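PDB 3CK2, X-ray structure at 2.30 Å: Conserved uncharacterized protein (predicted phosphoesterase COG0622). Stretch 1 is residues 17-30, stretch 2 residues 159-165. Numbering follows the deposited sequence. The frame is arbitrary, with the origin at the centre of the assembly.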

# COMPACT_ATOMS: atom_id res chain seq x y z
N GLY A 17 -15.65 -3.83 0.72
CA GLY A 17 -16.95 -3.66 0.10
C GLY A 17 -17.33 -2.22 -0.16
O GLY A 17 -18.36 -1.96 -0.73
N ASP A 18 -16.49 -1.28 0.23
CA ASP A 18 -16.71 0.12 -0.07
C ASP A 18 -16.07 0.42 -1.43
O ASP A 18 -14.86 0.55 -1.57
N SER A 19 -16.91 0.48 -2.45
CA SER A 19 -16.46 0.76 -3.78
C SER A 19 -16.40 2.27 -4.07
O SER A 19 -15.60 2.69 -4.89
N LEU A 20 -17.22 3.07 -3.39
CA LEU A 20 -17.20 4.52 -3.62
C LEU A 20 -15.86 5.07 -3.20
O LEU A 20 -15.32 5.97 -3.86
N ILE A 21 -15.28 4.54 -2.11
CA ILE A 21 -13.97 5.08 -1.67
C ILE A 21 -12.83 4.73 -2.62
O ILE A 21 -11.90 5.52 -2.84
N VAL A 22 -12.90 3.55 -3.19
CA VAL A 22 -11.92 3.09 -4.18
C VAL A 22 -11.99 3.94 -5.46
O VAL A 22 -10.96 4.35 -5.99
N GLU A 23 -13.21 4.18 -5.93
CA GLU A 23 -13.48 5.06 -7.11
C GLU A 23 -12.99 6.50 -6.87
O GLU A 23 -12.40 7.11 -7.73
N GLU A 24 -13.28 7.02 -5.68
CA GLU A 24 -12.89 8.37 -5.30
C GLU A 24 -11.38 8.55 -5.31
O GLU A 24 -10.88 9.55 -5.82
N VAL A 25 -10.67 7.59 -4.75
CA VAL A 25 -9.20 7.61 -4.70
C VAL A 25 -8.56 7.38 -6.10
O VAL A 25 -7.58 8.05 -6.46
N ARG A 26 -9.13 6.44 -6.87
CA ARG A 26 -8.74 6.26 -8.26
C ARG A 26 -8.84 7.60 -9.01
O ARG A 26 -7.83 8.09 -9.57
N ASP A 27 -10.05 8.14 -9.03
CA ASP A 27 -10.38 9.36 -9.72
C ASP A 27 -9.50 10.54 -9.32
O ASP A 27 -9.13 11.37 -10.14
N ARG A 28 -9.20 10.64 -8.04
CA ARG A 28 -8.42 11.76 -7.54
C ARG A 28 -6.98 11.72 -8.04
O ARG A 28 -6.37 12.75 -8.37
N TYR A 29 -6.44 10.51 -8.13
CA TYR A 29 -5.01 10.33 -8.26
C TYR A 29 -4.53 9.70 -9.57
O TYR A 29 -3.38 9.95 -9.99
N VAL A 30 -5.36 8.87 -10.22
CA VAL A 30 -4.86 8.17 -11.43
C VAL A 30 -4.48 9.20 -12.50
O VAL A 30 -5.25 10.14 -12.77
N PHE A 159 0.19 9.70 6.14
CA PHE A 159 -1.09 9.02 6.16
C PHE A 159 -2.24 10.01 6.00
O PHE A 159 -2.22 11.06 6.59
N LEU A 160 -3.21 9.65 5.16
CA LEU A 160 -4.25 10.57 4.69
C LEU A 160 -5.60 10.03 5.08
O LEU A 160 -5.81 8.82 5.14
N THR A 161 -6.51 10.94 5.38
CA THR A 161 -7.84 10.57 5.77
C THR A 161 -8.67 10.38 4.52
O THR A 161 -8.20 10.61 3.39
N ARG A 162 -9.91 9.95 4.72
CA ARG A 162 -10.88 9.80 3.63
C ARG A 162 -11.30 11.12 3.01
O ARG A 162 -11.98 11.13 1.95
N ASP A 163 -10.91 12.23 3.64
CA ASP A 163 -11.04 13.56 3.04
C ASP A 163 -9.73 14.06 2.45
O ASP A 163 -9.66 15.19 1.99
N HIS A 164 -8.71 13.19 2.44
CA HIS A 164 -7.46 13.40 1.71
C HIS A 164 -6.59 14.45 2.38
O HIS A 164 -5.86 15.21 1.73
N GLU A 165 -6.66 14.48 3.71
CA GLU A 165 -5.87 15.42 4.52
C GLU A 165 -4.86 14.60 5.26
O GLU A 165 -5.17 13.48 5.65

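Residues 19-29 form a helix, and the side chains that meet the second stretch come from its successive turns: Asp18 just before it, then Ile21, Glu24, Val25, Arg28 and Tyr29. Opposing them, Arg162 and His164 supply most of the contact from a type I turn running from Thr161 to His164.

Asp18 does two jobs. With chi1 t, its OD1 accepts from Ile21 N at 2.9 Å, capping the helix, while its OD2 receives Arg162 NH2 at 2.8 Å and Arg162 NH1 at 3.1 Å in a salt bridge. A short, forked carboxylate suits this place because its two oxygens can serve backbone and guanidinium at once. The CA-to-CB bond of Arg162 points sideways, but a long side chain (chi1 m, chi2 t, chi3 p) brings its end to the helix. There Ile21 CG1 lies over one face of the guanidinium, 3.8 Å from Arg162 CZ, so the apolar side chain covers the flat group while Asp18 meets its edge.

His164 is the centre of the other half. Its backbone has positive phi, its CA-to-CB bond points toward the helix, and with chi1 m (-43°) the ring edge meets Glu24 and Val25. There His164 NE2 donates to Glu24 OE2 at 3.0 Å with a nearly straight angle of 168°; the extended t, t conformation of Glu24 carries its carboxylate to that point. Val25 CG2 lies 4.3 Å from His164 CE1. Arg28, t through chi3, stretches across one face: its guanidinium stacks at 3° to the imidazole, and Arg28 CD sits 3.6 Å from the centroid of the His164 ring, a CH-pi contact.

The CA-to-CB bond of Tyr29 points toward the second stretch, and with chi1 m Tyr29 OH comes to lie 3.5 Å from Leu160 CD2. Leu160, m and p, sets a methyl against the tyrosine hydroxyl, a van der Waals contact and not a hydrogen bond, and Arg28 NE makes a weak hydrogen bond to Tyr29 OH at 3.4 Å.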

# COMPACT_ATOMS: atom_id res chain seq x y z
CB ASP A 18 -16.13 0.97 1.06
CG ASP A 18 -16.41 2.44 0.91
OD1 ASP A 18 -16.68 2.91 -0.21
OD2 ASP A 18 -16.32 3.13 1.93
CB SER A 19 -17.35 0.03 -4.81
OG SER A 19 -18.70 0.36 -4.60
CB LEU A 20 -18.32 5.27 -2.89
CG LEU A 20 -19.75 5.36 -3.44
CD1 LEU A 20 -20.60 6.24 -2.49
CD2 LEU A 20 -19.89 5.89 -4.89
CB ILE A 21 -13.62 4.77 -0.16
CG1 ILE A 21 -12.57 5.79 0.32
CG2 ILE A 21 -13.15 3.34 0.08
CD1 ILE A 21 -13.04 7.26 0.36
CB VAL A 22 -12.15 1.58 -4.45
CG1 VAL A 22 -11.36 1.12 -5.69
CG2 VAL A 22 -11.78 0.81 -3.20
CB GLU A 23 -14.99 5.09 -7.43
CG GLU A 23 -15.36 5.90 -8.68
CD GLU A 23 -16.87 5.94 -8.98
OE1 GLU A 23 -17.68 5.68 -8.07
OE2 GLU A 23 -17.24 6.29 -10.13
CB GLU A 24 -13.45 8.72 -3.94
CG GLU A 24 -13.13 10.14 -3.59
CD GLU A 24 -13.84 10.66 -2.35
OE1 GLU A 24 -14.67 9.90 -1.76
OE2 GLU A 24 -13.53 11.84 -2.00
CB VAL A 25 -8.66 6.58 -3.62
CG1 VAL A 25 -7.17 6.26 -3.81
CG2 VAL A 25 -8.98 7.08 -2.21
CB ARG A 26 -9.60 5.21 -9.00
CG ARG A 26 -9.08 5.02 -10.48
CD ARG A 26 -10.10 4.65 -11.57
NE ARG A 26 -11.34 5.42 -11.53
CZ ARG A 26 -12.50 4.97 -12.00
NH1 ARG A 26 -12.55 3.78 -12.55
NH2 ARG A 26 -13.62 5.70 -11.93
CB ASP A 27 -11.86 9.73 -9.46
CG ASP A 27 -12.85 8.88 -10.26
OD1 ASP A 27 -12.41 8.04 -11.07
OD2 ASP A 27 -14.07 9.08 -10.09
CB ARG A 28 -8.43 11.74 -6.02
CG ARG A 28 -7.82 12.95 -5.39
CD ARG A 28 -7.91 12.86 -3.90
NE ARG A 28 -7.22 13.98 -3.29
CZ ARG A 28 -7.73 15.21 -3.18
NH1 ARG A 28 -8.98 15.47 -3.60
NH2 ARG A 28 -7.00 16.17 -2.64
CB TYR A 29 -4.50 9.50 -7.07
CG TYR A 29 -4.59 10.21 -5.73
CD1 TYR A 29 -3.75 11.29 -5.43
CD2 TYR A 29 -5.47 9.74 -4.74
CE1 TYR A 29 -3.83 11.91 -4.15
CE2 TYR A 29 -5.55 10.32 -3.49
CZ TYR A 29 -4.73 11.41 -3.18
OH TYR A 29 -4.86 11.98 -1.94
CB VAL A 30 -5.80 7.08 -11.99
CG1 VAL A 30 -5.31 6.59 -13.40
CG2 VAL A 30 -5.92 5.93 -10.98
CB PHE A 159 -1.22 8.16 7.41
CG PHE A 159 -0.24 7.03 7.45
CD1 PHE A 159 -0.57 5.80 6.95
CD2 PHE A 159 1.03 7.21 7.98
CE1 PHE A 159 0.34 4.78 7.00
CE2 PHE A 159 1.93 6.18 8.04
CZ PHE A 159 1.59 4.97 7.54
CB LEU A 160 -4.19 10.75 3.18
CG LEU A 160 -3.24 11.79 2.53
CD1 LEU A 160 -1.88 11.82 3.12
CD2 LEU A 160 -3.17 11.49 1.04
CB THR A 161 -8.49 11.62 6.70
OG1 THR A 161 -8.79 12.79 5.95
CG2 THR A 161 -7.61 11.93 7.93
CB ARG A 162 -12.10 9.00 4.13
CG ARG A 162 -11.75 7.51 4.22
CD ARG A 162 -12.85 6.66 4.87
NE ARG A 162 -14.08 6.66 4.10
CZ ARG A 162 -14.61 5.62 3.49
NH1 ARG A 162 -14.07 4.44 3.60
NH2 ARG A 162 -15.74 5.76 2.82
CB ASP A 163 -11.58 14.57 4.09
CG ASP A 163 -13.04 14.30 4.46
OD1 ASP A 163 -13.71 13.45 3.80
OD2 ASP A 163 -13.50 14.94 5.41
CB HIS A 164 -7.76 13.78 0.25
CG HIS A 164 -8.84 12.95 -0.38
ND1 HIS A 164 -8.70 11.60 -0.60
CD2 HIS A 164 -10.09 13.28 -0.80
CE1 HIS A 164 -9.82 11.14 -1.14
NE2 HIS A 164 -10.67 12.14 -1.27
CB GLU A 165 -6.74 16.11 5.56
CG GLU A 165 -8.02 16.71 5.06
CD GLU A 165 -7.87 18.10 4.53
OE1 GLU A 165 -6.86 18.79 4.82
OE2 GLU A 165 -8.83 18.54 3.84